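Local structure of aerobactin synthase IucA (Klebsiella pneumoniae subsp. pneumoniae, 5JM8) at residues S359-L364 with G442-D447; H399-A404 with V433-D438. The protein is an ATP- and magnesium-binding NIS (NRPS-independent siderophore) synthetase that probably catalyses a ligation step in making the siderophore aerobactin. One frame throughout, in Å; residues are numbered along the deposited sequence.

Interaction 1 of 2, residues S359-L364 with G442-D447. With ATP (adenosine-5'-triphosphate), chain I.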
loop_
_atom_site.group_PDB
_atom_site.type_symbol
_atom_site.label_atom_id
_atom_site.label_comp_id
_atom_site.label_asym_id
_atom_site.label_seq_id
_atom_site.Cartn_x
_atom_site.Cartn_y
_atom_site.Cartn_z
ATOM N N SER A 359 -2.880 -11.774 0.008
ATOM C CA SER A 359 -3.521 -12.759 -0.856
ATOM C C SER A 359 -4.711 -13.364 -0.134
ATOM O O SER A 359 -4.757 -13.372 1.096
ATOM C CB SER A 359 -2.544 -13.863 -1.265
ATOM O OG SER A 359 -2.145 -14.626 -0.145
ATOM N N GLN A 360 -5.668 -13.874 -0.901
ATOM C CA GLN A 360 -6.828 -14.541 -0.325
ATOM C C GLN A 360 -6.509 -16.011 -0.069
ATOM O O GLN A 360 -7.150 -16.909 -0.608
ATOM C CB GLN A 360 -8.042 -14.405 -1.239
ATOM C CG GLN A 360 -9.349 -14.775 -0.572
ATOM C CD GLN A 360 -10.527 -14.714 -1.524
ATOM O OE1 GLN A 360 -10.355 -14.623 -2.743
ATOM N NE2 GLN A 360 -11.737 -14.763 -0.971
ATOM N N THR A 361 -5.497 -16.235 0.758
ATOM C CA THR A 361 -5.155 -17.568 1.226
ATOM C C THR A 361 -5.718 -17.728 2.631
ATOM O O THR A 361 -5.264 -17.067 3.561
ATOM C CB THR A 361 -3.633 -17.791 1.225
ATOM O OG1 THR A 361 -3.112 -17.498 -0.078
ATOM C CG2 THR A 361 -3.290 -19.231 1.603
ATOM N N ASN A 362 -6.730 -18.581 2.772
ATOM C CA ASN A 362 -7.403 -18.780 4.054
ATOM C C ASN A 362 -7.369 -20.235 4.505
ATOM O O ASN A 362 -7.491 -21.151 3.690
ATOM C CB ASN A 362 -8.865 -18.327 3.980
ATOM C CG ASN A 362 -9.027 -16.907 3.457
ATOM O OD1 ASN A 362 -10.059 -16.569 2.878
ATOM N ND2 ASN A 362 -8.017 -16.069 3.667
ATOM N N VAL A 363 -7.224 -20.445 5.810
ATOM C CA VAL A 363 -7.360 -21.781 6.366
ATOM C C VAL A 363 -8.827 -22.195 6.251
ATOM O O VAL A 363 -9.731 -21.419 6.560
ATOM C CB VAL A 363 -6.881 -21.851 7.829
ATOM C CG1 VAL A 363 -7.756 -20.982 8.730
ATOM C CG2 VAL A 363 -6.855 -23.293 8.309
ATOM N N LEU A 364 -9.053 -23.420 5.789
ATOM C CA LEU A 364 -10.392 -23.880 5.439
ATOM C C LEU A 364 -11.352 -23.862 6.629
ATOM O O LEU A 364 -12.532 -23.541 6.475
ATOM C CB LEU A 364 -10.311 -25.294 4.853
ATOM C CG LEU A 364 -11.616 -25.969 4.424
ATOM C CD1 LEU A 364 -12.301 -25.182 3.321
ATOM C CD2 LEU A 364 -11.350 -27.405 3.981
ATOM N N GLY A 442 -5.492 -22.739 -5.909
ATOM C CA GLY A 442 -4.320 -23.452 -5.438
ATOM C C GLY A 442 -4.438 -23.934 -4.006
ATOM O O GLY A 442 -5.405 -23.617 -3.312
ATOM N N LEU A 443 -3.442 -24.704 -3.573
ATOM C CA LEU A 443 -3.414 -25.274 -2.230
ATOM C C LEU A 443 -2.060 -25.051 -1.570
ATOM O O LEU A 443 -1.016 -25.156 -2.215
ATOM C CB LEU A 443 -3.726 -26.776 -2.275
ATOM C CG LEU A 443 -3.455 -27.581 -0.996
ATOM C CD1 LEU A 443 -4.409 -27.169 0.117
ATOM C CD2 LEU A 443 -3.545 -29.080 -1.250
ATOM N N ILE A 444 -2.087 -24.742 -0.277
ATOM C CA ILE A 444 -0.879 -24.735 0.533
ATOM C C ILE A 444 -1.107 -25.581 1.787
ATOM O O ILE A 444 -1.958 -25.261 2.620
ATOM C CB ILE A 444 -0.453 -23.305 0.925
ATOM C CG1 ILE A 444 -0.267 -22.443 -0.329
ATOM C CG2 ILE A 444 0.837 -23.345 1.738
ATOM C CD1 ILE A 444 0.035 -20.986 -0.042
ATOM N N TYR A 445 -0.350 -26.670 1.902
ATOM C CA TYR A 445 -0.457 -27.568 3.044
ATOM C C TYR A 445 0.479 -27.140 4.162
ATOM O O TYR A 445 1.606 -26.711 3.915
ATOM C CB TYR A 445 -0.151 -29.011 2.639
ATOM C CG TYR A 445 -0.148 -29.964 3.814
ATOM C CD1 TYR A 445 -1.321 -30.573 4.241
ATOM C CD2 TYR A 445 1.025 -30.244 4.504
ATOM C CE1 TYR A 445 -1.324 -31.437 5.318
ATOM C CE2 TYR A 445 1.030 -31.106 5.581
ATOM C CZ TYR A 445 -0.145 -31.698 5.984
ATOM O OH TYR A 445 -0.137 -32.557 7.057
ATOM N N ARG A 446 -0.004 -27.287 5.391
ATOM C CA ARG A 446 0.724 -26.885 6.586
ATOM C C ARG A 446 0.726 -28.021 7.607
ATOM O O ARG A 446 -0.163 -28.868 7.585
ATOM C CB ARG A 446 0.089 -25.626 7.174
ATOM C CG ARG A 446 0.479 -25.330 8.603
ATOM C CD ARG A 446 -0.174 -24.059 9.074
ATOM N NE ARG A 446 -1.623 -24.193 9.197
ATOM C CZ ARG A 446 -2.459 -23.161 9.240
ATOM N NH1 ARG A 446 -1.988 -21.924 9.158
ATOM N NH2 ARG A 446 -3.763 -23.359 9.357
ATOM N N ASP A 447 1.731 -28.020 8.483
ATOM C CA ASP A 447 1.895 -29.014 9.548
ATOM C C ASP A 447 2.504 -30.304 9.003
ATOM O O ASP A 447 1.795 -31.226 8.601
ATOM C CB ASP A 447 0.563 -29.315 10.246
ATOM C CG ASP A 447 0.745 -30.035 11.574
ATOM O OD1 ASP A 447 1.883 -30.453 11.881
ATOM O OD2 ASP A 447 -0.253 -30.190 12.308
HETATM P PG ATP I . 0.163 -26.261 13.169
HETATM O O1G ATP I . 0.610 -24.880 13.577
HETATM O O2G ATP I . -0.769 -26.268 11.981
HETATM O O3G ATP I . 1.288 -27.259 13.050
HETATM P PB ATP I . -0.779 -28.188 15.133
HETATM O O1B ATP I . -1.104 -27.950 16.586
HETATM O O2B ATP I . 0.461 -28.973 14.765
HETATM O O3B ATP I . -0.794 -26.753 14.380
HETATM P PA ATP I . -2.849 -30.162 14.986
HETATM O O1A ATP I . -1.905 -30.969 15.841
HETATM O O2A ATP I . -3.528 -30.809 13.804
HETATM O O3A ATP I . -2.061 -28.872 14.430
HETATM O "O5'" ATP I . -4.001 -29.505 15.894
HETATM C "C5'" ATP I . -4.969 -28.685 15.249
HETATM C "C4'" ATP I . -5.481 -27.584 16.166
HETATM O "O4'" ATP I . -6.487 -26.853 15.462
HETATM C "C3'" ATP I . -6.112 -28.111 17.446
HETATM O "O3'" ATP I . -5.561 -27.417 18.574
HETATM C "C2'" ATP I . -7.599 -27.845 17.311
HETATM O "O2'" ATP I . -8.163 -27.344 18.521
HETATM C "C1'" ATP I . -7.706 -26.806 16.208
HETATM N N9 ATP I . -8.843 -27.079 15.301
HETATM C C8 ATP I . -9.858 -26.226 15.090
HETATM N N7 ATP I . -10.751 -26.748 14.212
HETATM C C5 ATP I . -10.298 -27.960 13.850
HETATM C C6 ATP I . -10.760 -29.036 12.951
HETATM N N6 ATP I . -11.917 -28.882 12.264
HETATM N N1 ATP I . -9.997 -30.148 12.853
HETATM C C2 ATP I . -8.848 -30.290 13.542
HETATM N N3 ATP I . -8.373 -29.347 14.375
HETATM C C4 ATP I . -9.039 -28.180 14.572
#
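A methyl group meets a guanidinium at its rim: CG2 of Val363 lies 3.3 Å from NH2 of Arg446, near the guanidinium plane and at its edge instead of over its face. Val363 is turned so that CG1 sits between the backbone N and the carbonyl carbon (chi1 64°), which leaves CG2, anti to the backbone N, against the guanidinium. The arginine chain runs extended as far as CD and then bends at chi3 (68°). The bend places the guanidinium beside the valine, with the gamma-phosphate oxygen O2G of ATP lying obliquely to it, 3.6 Å from Arg446 NE.

The polar edges of the group are held elsewhere. NH2 donates to the carbonyl oxygen of Gln429, a residue of the magnesium site, and NH1 forms a salt bridge with Glu142, so the rotation of the guanidinium is probably well fixed. The next residue, Asp447, also belongs to the magnesium site; its OD2 comes within 2.8 Å of ATP O2B, while OD1 pairs with Lys278.

Farther along the strands the contact becomes purely apolar. Thr361 CG2 meets Ile444 CD1 at 4.1 Å, the two side chains crossing at about a right angle. The other branch of the threonine, OG1, turns back to share a hydrogen bond with Ser359 OG at 3.0 Å.

Strands 360-363 and 440-445 are not neighbours: strand 431-435 runs between them, antiparallel to both, and its Leu432 touches Thr361 and Val363. Helix 138-142 packs against Val363 and Arg446, and helix 394-420 against Leu443.

Interaction 2 of 2, residues H399-A404 with V433-D438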
loop_
_atom_site.group_PDB
_atom_site.type_symbol
_atom_site.label_atom_id
_atom_site.label_comp_id
_atom_site.label_asym_id
_atom_site.label_seq_id
_atom_site.Cartn_x
_atom_site.Cartn_y
_atom_site.Cartn_z
ATOM N N HIS A 399 -21.345 -24.704 -6.771
ATOM C CA HIS A 399 -20.831 -25.828 -7.543
ATOM C C HIS A 399 -19.425 -25.541 -8.060
ATOM O O HIS A 399 -18.533 -26.387 -7.961
ATOM C CB HIS A 399 -21.761 -26.139 -8.712
ATOM C CG HIS A 399 -23.092 -26.682 -8.297
ATOM N ND1 HIS A 399 -24.169 -26.747 -9.156
ATOM C CD2 HIS A 399 -23.521 -27.195 -7.119
ATOM C CE1 HIS A 399 -25.203 -27.269 -8.524
ATOM N NE2 HIS A 399 -24.837 -27.551 -7.286
ATOM N N ALA A 400 -19.238 -24.347 -8.612
ATOM C CA ALA A 400 -17.938 -23.923 -9.116
ATOM C C ALA A 400 -16.879 -23.945 -8.018
ATOM O O ALA A 400 -15.749 -24.374 -8.245
ATOM C CB ALA A 400 -18.041 -22.536 -9.718
ATOM N N TRP A 401 -17.245 -23.476 -6.830
ATOM C CA TRP A 401 -16.316 -23.442 -5.707
ATOM C C TRP A 401 -15.956 -24.863 -5.273
ATOM O O TRP A 401 -14.790 -25.167 -5.023
ATOM C CB TRP A 401 -16.913 -22.653 -4.536
ATOM C CG TRP A 401 -15.891 -22.201 -3.528
ATOM C CD1 TRP A 401 -15.362 -20.949 -3.401
ATOM C CD2 TRP A 401 -15.273 -23.002 -2.512
ATOM N NE1 TRP A 401 -14.455 -20.922 -2.368
ATOM C CE2 TRP A 401 -14.383 -22.170 -1.807
ATOM C CE3 TRP A 401 -15.389 -24.341 -2.130
ATOM C CZ2 TRP A 401 -13.610 -22.633 -0.744
ATOM C CZ3 TRP A 401 -14.622 -24.799 -1.075
ATOM C CH2 TRP A 401 -13.745 -23.948 -0.394
ATOM N N VAL A 402 -16.960 -25.734 -5.197
ATOM C CA VAL A 402 -16.744 -27.123 -4.793
ATOM C C VAL A 402 -15.927 -27.903 -5.821
ATOM O O VAL A 402 -15.072 -28.710 -5.455
ATOM C CB VAL A 402 -18.083 -27.857 -4.562
ATOM C CG1 VAL A 402 -17.859 -29.360 -4.395
ATOM C CG2 VAL A 402 -18.792 -27.290 -3.343
ATOM N N ASP A 403 -16.205 -27.686 -7.101
ATOM C CA ASP A 403 -15.454 -28.357 -8.158
ATOM C C ASP A 403 -13.986 -27.951 -8.142
ATOM O O ASP A 403 -13.099 -28.791 -8.279
ATOM C CB ASP A 403 -16.060 -28.048 -9.525
ATOM C CG ASP A 403 -17.460 -28.603 -9.681
ATOM O OD1 ASP A 403 -17.854 -29.470 -8.870
ATOM O OD2 ASP A 403 -18.165 -28.177 -10.619
ATOM N N ALA A 404 -13.736 -26.656 -7.975
ATOM C CA ALA A 404 -12.374 -26.139 -7.924
ATOM C C ALA A 404 -11.647 -26.622 -6.676
ATOM O O ALA A 404 -10.430 -26.797 -6.687
ATOM C CB ALA A 404 -12.385 -24.626 -7.972
ATOM N N VAL A 433 -6.522 -22.707 1.558
ATOM C CA VAL A 433 -7.121 -22.599 0.235
ATOM C C VAL A 433 -6.707 -21.288 -0.411
ATOM O O VAL A 433 -7.184 -20.219 -0.034
ATOM C CB VAL A 433 -8.661 -22.688 0.298
ATOM C CG1 VAL A 433 -9.271 -22.546 -1.090
ATOM C CG2 VAL A 433 -9.082 -24.008 0.919
ATOM N N GLN A 434 -5.803 -21.380 -1.380
ATOM C CA GLN A 434 -5.354 -20.212 -2.117
ATOM C C GLN A 434 -6.437 -19.787 -3.091
ATOM O O GLN A 434 -6.675 -20.461 -4.093
ATOM C CB GLN A 434 -4.055 -20.513 -2.862
ATOM C CG GLN A 434 -3.426 -19.298 -3.535
ATOM C CD GLN A 434 -2.277 -19.669 -4.455
ATOM O OE1 GLN A 434 -2.181 -20.802 -4.928
ATOM N NE2 GLN A 434 -1.398 -18.709 -4.711
ATOM N N MET A 435 -7.094 -18.673 -2.791
ATOM C CA MET A 435 -8.167 -18.167 -3.638
ATOM C C MET A 435 -7.752 -16.921 -4.406
ATOM O O MET A 435 -6.839 -16.201 -4.007
ATOM C CB MET A 435 -9.408 -17.851 -2.806
ATOM C CG MET A 435 -10.177 -19.064 -2.332
ATOM S SD MET A 435 -11.580 -18.580 -1.319
ATOM C CE MET A 435 -10.762 -18.268 0.240
ATOM N N LEU A 436 -8.442 -16.686 -5.517
ATOM C CA LEU A 436 -8.263 -15.487 -6.322
ATOM C C LEU A 436 -9.629 -15.090 -6.862
ATOM O O LEU A 436 -10.158 -15.735 -7.766
ATOM C CB LEU A 436 -7.268 -15.725 -7.466
ATOM C CG LEU A 436 -7.041 -14.562 -8.439
ATOM C CD1 LEU A 436 -6.532 -13.322 -7.724
ATOM C CD2 LEU A 436 -6.073 -14.965 -9.548
ATOM N N GLY A 437 -10.201 -14.034 -6.296
ATOM C CA GLY A 437 -11.561 -13.647 -6.614
ATOM C C GLY A 437 -12.563 -14.646 -6.064
ATOM O O GLY A 437 -13.547 -14.973 -6.726
ATOM N N ASP A 438 -12.291 -15.136 -4.855
ATOM C CA ASP A 438 -13.191 -16.027 -4.124
ATOM C C ASP A 438 -13.338 -17.414 -4.757
ATOM O O ASP A 438 -14.286 -18.138 -4.451
ATOM C CB ASP A 438 -14.571 -15.374 -3.982
ATOM C CG ASP A 438 -14.501 -14.015 -3.313
ATOM O OD1 ASP A 438 -14.276 -13.968 -2.085
ATOM O OD2 ASP A 438 -14.672 -12.993 -4.012
#
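A chi1 of -162° swings the indole of Trp401 away from its own backbone N and out from the helix, one edge against Met435 and Asp438; an extended chi2 (178°) carries the methionine sulfur to that edge, and the bend at chi3 turns only the terminal methyl aside. The two side chains cross at about a right angle. Met435 SD stands 3.9 Å from Trp401 NE1 and 5.0 Å from the centroid of the five-membered ring.

Because the sulfur lies 80° off the ring normal, this is an edge-on Met-aromatic contact, with the sulfur facing the indole N-H side and not the pi cloud. The backbone carbonyl of Asp438 occupies the same rim, near the ring plane. Its oxygen is closest to CD1 of Trp401, at 3.2 Å; NE1 is 3.5 Å away, but the angle is too poor for a hydrogen bond. Val433 adds an apolar touch at the benzo part of the ring, where its CG1 approaches Trp401 CZ2 obliquely at 4.4 Å.

The motif behind the contact is a helix packed on a beta hairpin. Strands 431-435 and 440-445 are consecutive and antiparallel, and Gly437 and Asp438, both with positive phi, lie in the turn between them. Alternation along the first strand turns Val433 and Met435 toward the helix, and the turn brings the Asp438 carbonyl to the indole. The carboxylate of Asp438 is engaged elsewhere, its OD1 bound by Gln360 NE2 and by Arg385 in a salt bridge. Leu379 and Val383 of helix 378-390, together with Pro440, also pack against Trp401. Gln434 on the strand and Leu436 just after it pack on Leu436 and Gln434 of the second subunit.

The two contacts, with centres about 12 Å apart, show how one small mixed sheet can serve two neighbourhoods. Along the chain the order is 359-364, 399-404, 433-438, 442-447, so interaction 2 is nested within the loop closed by interaction 1. In space, probable backbone hydrogen bonds tie strand 360-363 directly to strand 431-435: Gln360 O to Met435 N and Asn362 O to Val433 N, each 2.8 Å. Just beyond the end of strand 440-445, Arg446 and Asp447 reach the ATP pocket, Asp447 also the magnesium site, while helix 394-420 and the subunit interface lie alongside the hairpin.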